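Penicillin-binding protein (Bacillus halodurans, PDB 3TG9) probably reacts covalently with beta-lactams through an active-site serine and acts on cell-wall peptides, as other members of the serine beta-lactamase-like family do. Local coordinates at residues B[9-13]-B[14-18]; B[142-146]-B[147-151]; B[168-171]-B[172-176]; B[240-243]-B[244-248]. All blocks are in the same frame, centred on the assembly; numbering follows the deposited sequence.

Contact 1: residues B[9-13]-B[14-18]; sequences TIMED and WKLSG
The indole of Trp-14 has the carbonyl oxygen of Ile-10 at its edge, near the ring plane, with Trp-14 CD1 3.1 Å from Ile-10 O. Ile-10 CG2 approaches that carbon at 4.0 Å, the two side chains slanting past each other. The same oxygen accepts the hydrogen bond from Trp-14 N, at 3.0 Å. CG anti to the carbonyl carbon (chi1 -68°) leaves the CD1 edge of the indole beside Ile-10 while the rest of the ring runs outward.

Here the helix ends in a Schellman motif. Lys-15 takes positive phi, Leu-16 N reaches back to Met-11 O at 2.9 Å, and a weaker bond runs from Lys-15 N to Glu-12 O. The lysine chain folds over Glu-12 O, to which NZ adds a second weak bond. Met-11 bends at chi3, which sets CE against Leu-16 (3.2 Å from its O, 4.0 Å from CD2) and near Gly-18 O.

Ile-10 and Leu-16 both pack on Val-323 of helix 320-330, and Leu-16 also meets Val-312 and Ala-314 of strand 308-314; the cap thus turns the chain from helix 7-13 into strand 18-24, the neighbour of 308-314 in the large antiparallel sheet.

Contact 2: residues B[142-146]-B[147-151]; sequences MKFPP and GHRFH
Gly-147 occupies the third position of a type II beta turn begun by Pro-145. Its positive phi would press a side chain against Pro-146 O, a constraint that glycine escapes. His-148 closes the turn: its backbone N donates to Pro-145 O at 2.8 Å, the N-H pointing well at the oxygen (160°) but tilted off the carbonyl plane. The side chain of His-148 runs beside Pro-145, the two CB atoms 4.1 Å apart, while His-148 CB also rests 3.6 Å from Phe-144 CD1. The imidazole ND1 is buried here without a polar partner in the model.

Arg-149 then lays its aliphatic part over one face of the Phe-144 ring, a CH-pi contact in which CG stands 4.0 Å from the ring centroid and 13° off the normal. In both residues CG stands between the backbone N and the carbonyl carbon, which lets the arginine chain lie over the ring. The guanidinium plane is inclined 60° to the ring. At the ring's edge comes His-151, whose CB lies 3.9 Å from Phe-144 CE2.

A phenylalanine met on one face and at an edge by the residues beyond a Pro-Pro-Gly bend illustrates how a type II turn folds a loop back on its own side chains. This loop leads toward Tyr-152, probably part, with Ser-55 and Lys-58, of the SxxK and YxN active site of the serine beta-lactamase fold.

Contact 3: residues B[168-171]-B[172-176]; sequences SGVT and FQEYV
A capping box opens helix 172-182, and it shows in full the reciprocal bonding that defines this motif. Thr-171, the N-cap, accepts from Glu-174 N through OG1 at 3.1 Å, while Glu-174 in return receives Thr-171 N on OE1 at 2.9 Å. The second bond is almost straight (175°); it meets the anti side of the carboxylate oxygen, some way out of the carboxylate plane. Two torsions make the exchange possible: Thr-171 OG1 sits between its backbone N and carbonyl carbon (chi1 61°), facing the first turn, and Glu-174 extends beyond CG, which lets its carboxylate reach back to the threonine's backbone N. Thr-171 OG1 consequently lies against the glutamate chain, 3.0 Å from Glu-174 CG. The regular helical pattern starts with Tyr-175 N bonded to Thr-171 O at 2.9 Å.

Ahead of the cap, Val-170 CB leans on Glu-174 OE1 at 3.4 Å, and its CG2 comes to the edge of the Tyr-175 ring, close to the ring plane. Ser-168 CB approaches the same ring at CD1, 3.7 Å away. Ser-168 OG accepts from Val-170 N at 3.3 Å, an ST turn, and is also bonded to Val-164 O, so the serine hydroxyl ties the bend through Gly-169 back to helix 155-168.

The box therefore starts one helix just where another, 155-168, has stopped: Glu-165 of that helix binds Phe-172 N. Tyr-175 continues inward to Ala-64 and Leu-68 of helix 58-70, its hydroxyl bonded to Gln-67.

Contact 4: residues B[240-243]-B[244-248]; sequences LWLA and LMRHE
Successive bonds of the final helical turn, Leu-244 N to Leu-240 O, Met-245 N to Trp-241 O and Arg-246 N to Leu-242 O, give way to a Schellman motif in which His-247 has positive phi and Glu-248 N returns to Ala-243 O at 2.9 Å. The inner bond of that motif joins His-247 N to Leu-244 O at 3.1 Å.

Trp-241 and Met-245 lie side by side and point the same way. A bend at chi2 (-46°) brings the methionine's methyl group to the six-membered part of the indole, Met-245 CE standing 4.0 Å from Trp-241 CE3. Leu-244 CD2 approaches Trp-241 CZ3 at 4.2 Å. On another side of the helix Leu-242 runs alongside Arg-246, whose chain is extended from CG to NE; one guanidinium face receives the leucine, with Leu-242 CD2 3.9 Å from Arg-246 NH2. Beyond the cap, Glu-248 folds over Ala-243, bringing OE1 to 3.6 Å from Ala-243 CB.

The indole NH is engaged by Ser-300 OG, while Phe-302 of strand 296-303 packs on both Trp-241 and Met-245. The turn thus divides its labour: apolar groups and one indole bond join the helix to the sheet, whereas the charged ends of Arg-246 and Glu-248, both exposed residues, lie against the aliphatic Leu-242 and Ala-243, and the cap takes up the carbonyls of Ala-243 and Leu-244.

Taken together, the four contacts show how local bonding ends, starts or turns a chain segment. Contacts 1 and 4 share a solution, the Schellman motif, at the ends of different helices, and both pack against the large antiparallel sheet, including strand 308-314; their nearest atoms are about 15 Å apart. Contact 3 starts a helix instead, with side-chain polar groups doing the capping. Contacts 3 and 4 approach within about 7 Å at their nearest atoms, and both place residues on helix 58-70. Contact 2 differs in lying at the surface without a helix or strand, relying on a turn and ring packing; the other three are partly buried.

Contact 1: residues B[9-13]-B[14-18]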
loop_
_atom_site.group_PDB
_atom_site.type_symbol
_atom_site.label_atom_id
_atom_site.label_comp_id
_atom_site.label_asym_id
_atom_site.label_seq_id
_atom_site.Cartn_x
_atom_site.Cartn_y
_atom_site.Cartn_z
ATOM N N THR B 9 -6.154 -22.851 22.079
ATOM C CA THR B 9 -7.516 -23.341 21.949
ATOM C C THR B 9 -8.481 -22.174 21.871
ATOM O O THR B 9 -9.450 -22.196 21.105
ATOM C CB THR B 9 -7.905 -24.209 23.152
ATOM O OG1 THR B 9 -6.923 -25.237 23.338
ATOM C CG2 THR B 9 -9.268 -24.837 22.929
ATOM N N ILE B 10 -8.212 -21.154 22.676
ATOM C CA ILE B 10 -9.050 -19.962 22.692
ATOM C C ILE B 10 -9.066 -19.307 21.311
ATOM O O ILE B 10 -10.130 -19.020 20.750
ATOM C CB ILE B 10 -8.574 -18.955 23.760
ATOM C CG1 ILE B 10 -8.877 -19.487 25.167
ATOM C CG2 ILE B 10 -9.239 -17.601 23.551
ATOM C CD1 ILE B 10 -8.070 -18.823 26.277
ATOM N N MET B 11 -7.882 -19.088 20.759
ATOM C CA MET B 11 -7.760 -18.448 19.449
ATOM C C MET B 11 -8.306 -19.303 18.310
ATOM O O MET B 11 -8.916 -18.788 17.367
ATOM C CB MET B 11 -6.315 -18.020 19.201
ATOM C CG MET B 11 -5.965 -16.798 20.027
ATOM S SD MET B 11 -4.280 -16.245 19.869
ATOM C CE MET B 11 -4.310 -15.636 18.173
ATOM N N GLU B 12 -8.106 -20.611 18.423
ATOM C CA GLU B 12 -8.611 -21.557 17.438
ATOM C C GLU B 12 -10.128 -21.539 17.427
ATOM O O GLU B 12 -10.753 -21.570 16.368
ATOM C CB GLU B 12 -8.102 -22.963 17.754
ATOM C CG GLU B 12 -7.919 -23.853 16.534
ATOM C CD GLU B 12 -6.666 -24.713 16.637
ATOM O OE1 GLU B 12 -6.035 -24.713 17.719
ATOM O OE2 GLU B 12 -6.306 -25.380 15.638
ATOM N N ASP B 13 -10.717 -21.476 18.619
ATOM C CA ASP B 13 -12.167 -21.494 18.760
ATOM C C ASP B 13 -12.797 -20.204 18.251
ATOM O O ASP B 13 -13.895 -20.211 17.682
ATOM C CB ASP B 13 -12.553 -21.743 20.220
ATOM C CG ASP B 13 -12.230 -23.160 20.674
ATOM O OD1 ASP B 13 -12.431 -24.104 19.877
ATOM O OD2 ASP B 13 -11.776 -23.330 21.827
ATOM N N TRP B 14 -12.099 -19.094 18.454
ATOM C CA TRP B 14 -12.597 -17.809 17.984
ATOM C C TRP B 14 -12.045 -17.452 16.607
ATOM O O TRP B 14 -12.330 -16.376 16.078
ATOM C CB TRP B 14 -12.285 -16.712 19.000
ATOM C CG TRP B 14 -13.062 -16.873 20.265
ATOM C CD1 TRP B 14 -12.614 -17.391 21.448
ATOM C CD2 TRP B 14 -14.439 -16.531 20.473
ATOM N NE1 TRP B 14 -13.626 -17.380 22.381
ATOM C CE2 TRP B 14 -14.755 -16.858 21.805
ATOM C CE3 TRP B 14 -15.431 -15.974 19.657
ATOM C CZ2 TRP B 14 -16.019 -16.647 22.345
ATOM C CZ3 TRP B 14 -16.690 -15.764 20.195
ATOM C CH2 TRP B 14 -16.973 -16.100 21.526
ATOM N N LYS B 15 -11.272 -18.370 16.030
ATOM C CA LYS B 15 -10.674 -18.168 14.712
ATOM C C LYS B 15 -9.963 -16.820 14.641
ATOM O O LYS B 15 -10.268 -16.000 13.770
ATOM C CB LYS B 15 -11.740 -18.239 13.612
ATOM C CG LYS B 15 -12.738 -19.376 13.751
ATOM C CD LYS B 15 -12.059 -20.730 13.699
ATOM C CE LYS B 15 -13.056 -21.851 13.976
ATOM N NZ LYS B 15 -12.393 -23.190 14.008
ATOM N N LEU B 16 -9.026 -16.588 15.556
ATOM C CA LEU B 16 -8.348 -15.300 15.616
ATOM C C LEU B 16 -6.961 -15.362 15.012
ATOM O O LEU B 16 -6.094 -16.084 15.512
ATOM C CB LEU B 16 -8.254 -14.780 17.057
ATOM C CG LEU B 16 -7.656 -13.370 17.182
ATOM C CD1 LEU B 16 -8.616 -12.334 16.624
ATOM C CD2 LEU B 16 -7.311 -13.038 18.621
ATOM N N SER B 17 -6.757 -14.596 13.943
ATOM C CA SER B 17 -5.429 -14.432 13.374
ATOM C C SER B 17 -4.699 -13.305 14.090
ATOM O O SER B 17 -5.064 -12.130 13.965
ATOM C CB SER B 17 -5.509 -14.136 11.877
ATOM O OG SER B 17 -4.223 -13.841 11.355
ATOM N N GLY B 18 -3.682 -13.668 14.856
ATOM C CA GLY B 18 -2.857 -12.700 15.544
ATOM C C GLY B 18 -2.007 -13.392 16.590
ATOM O O GLY B 18 -1.651 -14.563 16.436
#

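Contact 2: residues B[142-146]-B[147-151]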
loop_
_atom_site.group_PDB
_atom_site.type_symbol
_atom_site.label_atom_id
_atom_site.label_comp_id
_atom_site.label_asym_id
_atom_site.label_seq_id
_atom_site.Cartn_x
_atom_site.Cartn_y
_atom_site.Cartn_z
ATOM N N MET B 142 -16.326 24.062 17.847
ATOM C CA MET B 142 -16.246 23.252 19.048
ATOM C C MET B 142 -17.595 22.575 19.256
ATOM O O MET B 142 -18.627 23.112 18.861
ATOM C CB MET B 142 -15.877 24.111 20.251
ATOM C CG MET B 142 -14.865 23.450 21.176
ATOM S SD MET B 142 -13.162 23.933 20.819
ATOM C CE MET B 142 -13.150 23.981 19.034
ATOM N N LYS B 143 -17.585 21.387 19.845
ATOM C CA LYS B 143 -18.812 20.621 20.012
ATOM C C LYS B 143 -19.494 20.994 21.322
ATOM O O LYS B 143 -20.711 20.870 21.467
ATOM C CB LYS B 143 -18.515 19.120 19.960
ATOM C CG LYS B 143 -17.693 18.703 18.744
ATOM C CD LYS B 143 -18.466 18.891 17.434
ATOM C CE LYS B 143 -19.689 17.976 17.373
ATOM N NZ LYS B 143 -20.477 18.145 16.115
ATOM N N PHE B 144 -18.699 21.463 22.274
ATOM C CA PHE B 144 -19.224 21.874 23.565
ATOM C C PHE B 144 -18.147 22.564 24.391
ATOM O O PHE B 144 -16.966 22.528 24.031
ATOM C CB PHE B 144 -19.826 20.680 24.324
ATOM C CG PHE B 144 -18.871 19.535 24.534
ATOM C CD1 PHE B 144 -17.961 19.555 25.577
ATOM C CD2 PHE B 144 -18.904 18.428 23.704
ATOM C CE1 PHE B 144 -17.088 18.497 25.778
ATOM C CE2 PHE B 144 -18.039 17.364 23.900
ATOM C CZ PHE B 144 -17.127 17.399 24.937
ATOM N N PRO B 145 -18.558 23.220 25.487
ATOM C CA PRO B 145 -17.645 23.861 26.437
ATOM C C PRO B 145 -16.596 22.887 26.961
ATOM O O PRO B 145 -16.955 21.802 27.418
ATOM C CB PRO B 145 -18.573 24.267 27.585
ATOM C CG PRO B 145 -19.885 24.483 26.936
ATOM C CD PRO B 145 -19.970 23.492 25.814
ATOM N N PRO B 146 -15.311 23.274 26.904
ATOM C CA PRO B 146 -14.249 22.447 27.481
ATOM C C PRO B 146 -14.586 22.021 28.904
ATOM O O PRO B 146 -14.696 22.864 29.790
ATOM C CB PRO B 146 -13.041 23.386 27.478
ATOM C CG PRO B 146 -13.279 24.284 26.319
ATOM C CD PRO B 146 -14.779 24.489 26.260
ATOM N N GLY B 147 -14.760 20.720 29.107
ATOM C CA GLY B 147 -15.034 20.185 30.426
ATOM C C GLY B 147 -16.462 19.719 30.593
ATOM O O GLY B 147 -16.777 19.005 31.542
ATOM N N HIS B 148 -17.329 20.109 29.666
ATOM C CA HIS B 148 -18.760 19.841 29.812
ATOM C C HIS B 148 -19.101 18.352 29.935
ATOM O O HIS B 148 -19.764 17.946 30.891
ATOM C CB HIS B 148 -19.569 20.492 28.682
ATOM C CG HIS B 148 -21.052 20.457 28.906
ATOM N ND1 HIS B 148 -21.909 19.710 28.122
ATOM C CD2 HIS B 148 -21.829 21.069 29.832
ATOM C CE1 HIS B 148 -23.148 19.867 28.553
ATOM N NE2 HIS B 148 -23.129 20.687 29.588
ATOM N N ARG B 149 -18.662 17.538 28.978
ATOM C CA ARG B 149 -18.995 16.116 29.018
ATOM C C ARG B 149 -17.917 15.220 28.419
ATOM O O ARG B 149 -16.970 15.702 27.807
ATOM C CB ARG B 149 -20.326 15.864 28.316
ATOM C CG ARG B 149 -20.265 15.980 26.806
ATOM C CD ARG B 149 -21.659 15.891 26.208
ATOM N NE ARG B 149 -21.679 15.107 24.975
ATOM C CZ ARG B 149 -21.450 15.606 23.762
ATOM N NH1 ARG B 149 -21.176 16.895 23.616
ATOM N NH2 ARG B 149 -21.493 14.816 22.694
ATOM N N PHE B 150 -18.074 13.913 28.607
ATOM C CA PHE B 150 -17.159 12.942 28.016
ATOM C C PHE B 150 -17.554 12.598 26.579
ATOM O O PHE B 150 -18.689 12.207 26.312
ATOM C CB PHE B 150 -17.072 11.662 28.860
ATOM C CG PHE B 150 -16.130 10.626 28.291
ATOM C CD1 PHE B 150 -14.803 10.586 28.686
ATOM C CD2 PHE B 150 -16.573 9.708 27.339
ATOM C CE1 PHE B 150 -13.929 9.642 28.151
ATOM C CE2 PHE B 150 -15.714 8.763 26.808
ATOM C CZ PHE B 150 -14.386 8.729 27.213
ATOM N N HIS B 151 -16.606 12.737 25.662
ATOM C CA HIS B 151 -16.845 12.374 24.274
ATOM C C HIS B 151 -15.559 11.912 23.595
ATOM O O HIS B 151 -14.668 12.720 23.314
ATOM C CB HIS B 151 -17.438 13.555 23.512
ATOM C CG HIS B 151 -18.030 13.179 22.191
ATOM N ND1 HIS B 151 -17.289 13.109 21.035
ATOM C CD2 HIS B 151 -19.298 12.841 21.847
ATOM C CE1 HIS B 151 -18.069 12.751 20.033
ATOM N NE2 HIS B 151 -19.295 12.582 20.499
#

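Contact 3: residues B[168-171]-B[172-176]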
loop_
_atom_site.group_PDB
_atom_site.type_symbol
_atom_site.label_atom_id
_atom_site.label_comp_id
_atom_site.label_asym_id
_atom_site.label_seq_id
_atom_site.Cartn_x
_atom_site.Cartn_y
_atom_site.Cartn_z
ATOM N N SER B 168 8.864 19.274 23.120
ATOM C CA SER B 168 10.096 18.500 23.067
ATOM C C SER B 168 11.026 18.961 21.943
ATOM O O SER B 168 12.246 18.944 22.091
ATOM C CB SER B 168 9.791 17.009 22.914
ATOM O OG SER B 168 9.281 16.718 21.623
ATOM N N GLY B 169 10.453 19.360 20.814
ATOM C CA GLY B 169 11.266 19.805 19.696
ATOM C C GLY B 169 11.616 18.682 18.741
ATOM O O GLY B 169 12.160 18.925 17.672
ATOM N N VAL B 170 11.316 17.448 19.132
ATOM C CA VAL B 170 11.466 16.300 18.241
ATOM C C VAL B 170 10.093 15.891 17.710
ATOM O O VAL B 170 9.085 16.474 18.095
ATOM C CB VAL B 170 12.136 15.110 18.951
ATOM C CG1 VAL B 170 13.626 15.377 19.151
ATOM C CG2 VAL B 170 11.448 14.813 20.291
ATOM N N THR B 171 10.045 14.909 16.815
ATOM C CA THR B 171 8.756 14.451 16.294
ATOM C C THR B 171 8.078 13.594 17.345
ATOM O O THR B 171 8.744 13.052 18.221
ATOM C CB THR B 171 8.897 13.622 14.998
ATOM O OG1 THR B 171 9.677 12.448 15.254
ATOM C CG2 THR B 171 9.560 14.450 13.892
ATOM N N PHE B 172 6.756 13.471 17.254
ATOM C CA PHE B 172 6.022 12.643 18.194
ATOM C C PHE B 172 6.594 11.232 18.260
ATOM O O PHE B 172 6.894 10.724 19.342
ATOM C CB PHE B 172 4.533 12.583 17.852
ATOM C CG PHE B 172 3.760 11.662 18.748
ATOM C CD1 PHE B 172 3.442 12.041 20.044
ATOM C CD2 PHE B 172 3.381 10.403 18.310
ATOM C CE1 PHE B 172 2.743 11.187 20.880
ATOM C CE2 PHE B 172 2.687 9.540 19.146
ATOM C CZ PHE B 172 2.368 9.934 20.433
ATOM N N GLN B 173 6.744 10.617 17.094
ATOM C CA GLN B 173 7.286 9.266 16.965
ATOM C C GLN B 173 8.676 9.127 17.590
ATOM O O GLN B 173 8.969 8.144 18.292
ATOM C CB GLN B 173 7.322 8.862 15.484
ATOM C CG GLN B 173 5.939 8.807 14.805
ATOM C CD GLN B 173 5.373 10.179 14.429
ATOM O OE1 GLN B 173 6.021 11.209 14.621
ATOM N NE2 GLN B 173 4.157 10.189 13.873
ATOM N N GLU B 174 9.528 10.111 17.331
ATOM C CA GLU B 174 10.859 10.137 17.914
ATOM C C GLU B 174 10.782 10.164 19.437
ATOM O O GLU B 174 11.506 9.433 20.115
ATOM C CB GLU B 174 11.646 11.347 17.409
ATOM C CG GLU B 174 12.287 11.140 16.054
ATOM C CD GLU B 174 12.846 12.426 15.477
ATOM O OE1 GLU B 174 12.448 13.516 15.935
ATOM O OE2 GLU B 174 13.676 12.345 14.548
ATOM N N TYR B 175 9.903 11.007 19.972
ATOM C CA TYR B 175 9.763 11.110 21.416
ATOM C C TYR B 175 9.378 9.762 22.029
ATOM O O TYR B 175 10.016 9.292 22.974
ATOM C CB TYR B 175 8.754 12.189 21.821
ATOM C CG TYR B 175 8.730 12.398 23.327
ATOM C CD1 TYR B 175 9.438 13.441 23.914
ATOM C CD2 TYR B 175 8.042 11.524 24.162
ATOM C CE1 TYR B 175 9.446 13.622 25.291
ATOM C CE2 TYR B 175 8.042 11.700 25.544
ATOM C CZ TYR B 175 8.745 12.752 26.100
ATOM O OH TYR B 175 8.757 12.939 27.470
ATOM N N VAL B 176 8.347 9.132 21.477
ATOM C CA VAL B 176 7.812 7.910 22.067
ATOM C C VAL B 176 8.779 6.737 21.975
ATOM O O VAL B 176 8.978 6.010 22.947
ATOM C CB VAL B 176 6.450 7.527 21.452
ATOM C CG1 VAL B 176 6.010 6.155 21.938
ATOM C CG2 VAL B 176 5.401 8.576 21.801
#

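Contact 4: residues B[240-243]-B[244-248]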
loop_
_atom_site.group_PDB
_atom_site.type_symbol
_atom_site.label_atom_id
_atom_site.label_comp_id
_atom_site.label_asym_id
_atom_site.label_seq_id
_atom_site.Cartn_x
_atom_site.Cartn_y
_atom_site.Cartn_z
ATOM N N LEU B 240 5.414 -3.065 28.280
ATOM C CA LEU B 240 4.972 -1.689 28.465
ATOM C C LEU B 240 4.157 -1.527 29.753
ATOM O O LEU B 240 4.327 -0.554 30.492
ATOM C CB LEU B 240 4.187 -1.169 27.253
ATOM C CG LEU B 240 3.672 0.239 27.578
ATOM C CD1 LEU B 240 3.947 1.260 26.518
ATOM C CD2 LEU B 240 2.195 0.215 27.992
ATOM N N TRP B 241 3.267 -2.478 30.014
ATOM C CA TRP B 241 2.491 -2.478 31.251
ATOM C C TRP B 241 3.424 -2.617 32.461
ATOM O O TRP B 241 3.310 -1.879 33.442
ATOM C CB TRP B 241 1.493 -3.636 31.244
ATOM C CG TRP B 241 0.261 -3.420 30.412
ATOM C CD1 TRP B 241 -0.117 -4.130 29.304
ATOM C CD2 TRP B 241 -0.769 -2.442 30.629
ATOM N NE1 TRP B 241 -1.314 -3.648 28.814
ATOM C CE2 TRP B 241 -1.736 -2.616 29.611
ATOM C CE3 TRP B 241 -0.963 -1.438 31.581
ATOM C CZ2 TRP B 241 -2.884 -1.826 29.527
ATOM C CZ3 TRP B 241 -2.101 -0.656 31.498
ATOM C CH2 TRP B 241 -3.050 -0.854 30.476
ATOM N N LEU B 242 4.339 -3.582 32.385
ATOM C CA LEU B 242 5.314 -3.816 33.441
ATOM C C LEU B 242 6.076 -2.544 33.793
ATOM O O LEU B 242 6.080 -2.120 34.943
ATOM C CB LEU B 242 6.277 -4.927 33.034
ATOM C CG LEU B 242 5.611 -6.300 32.932
ATOM C CD1 LEU B 242 6.604 -7.358 32.484
ATOM C CD2 LEU B 242 4.974 -6.687 34.263
ATOM N N ALA B 243 6.707 -1.926 32.803
ATOM C CA ALA B 243 7.434 -0.676 33.023
ATOM C C ALA B 243 6.549 0.421 33.613
ATOM O O ALA B 243 7.000 1.197 34.456
ATOM C CB ALA B 243 8.078 -0.199 31.727
ATOM N N LEU B 244 5.299 0.504 33.161
ATOM C CA LEU B 244 4.385 1.513 33.685
ATOM C C LEU B 244 4.091 1.271 35.175
ATOM O O LEU B 244 4.245 2.170 35.999
ATOM C CB LEU B 244 3.084 1.549 32.869
ATOM C CG LEU B 244 1.992 2.542 33.298
ATOM C CD1 LEU B 244 2.472 3.996 33.203
ATOM C CD2 LEU B 244 0.710 2.346 32.486
ATOM N N MET B 245 3.675 0.053 35.507
ATOM C CA MET B 245 3.295 -0.284 36.874
ATOM C C MET B 245 4.471 -0.336 37.842
ATOM O O MET B 245 4.272 -0.319 39.047
ATOM C CB MET B 245 2.524 -1.605 36.914
ATOM C CG MET B 245 1.221 -1.568 36.132
ATOM S SD MET B 245 0.263 -0.077 36.476
ATOM C CE MET B 245 -1.132 -0.304 35.369
ATOM N N ARG B 246 5.692 -0.410 37.322
ATOM C CA ARG B 246 6.869 -0.425 38.178
ATOM C C ARG B 246 7.492 0.953 38.283
ATOM O O ARG B 246 8.593 1.095 38.802
ATOM C CB ARG B 246 7.913 -1.408 37.673
ATOM C CG ARG B 246 7.450 -2.843 37.621
ATOM C CD ARG B 246 8.644 -3.736 37.330
ATOM N NE ARG B 246 8.278 -5.142 37.219
ATOM C CZ ARG B 246 8.711 -5.944 36.254
ATOM N NH1 ARG B 246 9.532 -5.476 35.325
ATOM N NH2 ARG B 246 8.334 -7.216 36.228
ATOM N N HIS B 247 6.780 1.957 37.783
ATOM C CA HIS B 247 7.204 3.349 37.894
ATOM C C HIS B 247 8.504 3.605 37.139
ATOM O O HIS B 247 9.276 4.495 37.498
ATOM C CB HIS B 247 7.343 3.761 39.369
ATOM C CG HIS B 247 6.113 3.507 40.192
ATOM N ND1 HIS B 247 4.869 3.993 39.842
ATOM C CD2 HIS B 247 5.939 2.835 41.355
ATOM C CE1 HIS B 247 3.982 3.619 40.749
ATOM N NE2 HIS B 247 4.605 2.915 41.675
ATOM N N GLU B 248 8.724 2.831 36.079
ATOM C CA GLU B 248 9.924 2.947 35.246
ATOM C C GLU B 248 9.756 3.967 34.130
ATOM O O GLU B 248 10.724 4.332 33.463
ATOM C CB GLU B 248 10.304 1.582 34.658
ATOM C CG GLU B 248 10.970 0.654 35.669
ATOM C CD GLU B 248 10.998 -0.797 35.224
ATOM O OE1 GLU B 248 10.591 -1.082 34.077
ATOM O OE2 GLU B 248 11.424 -1.656 36.030
#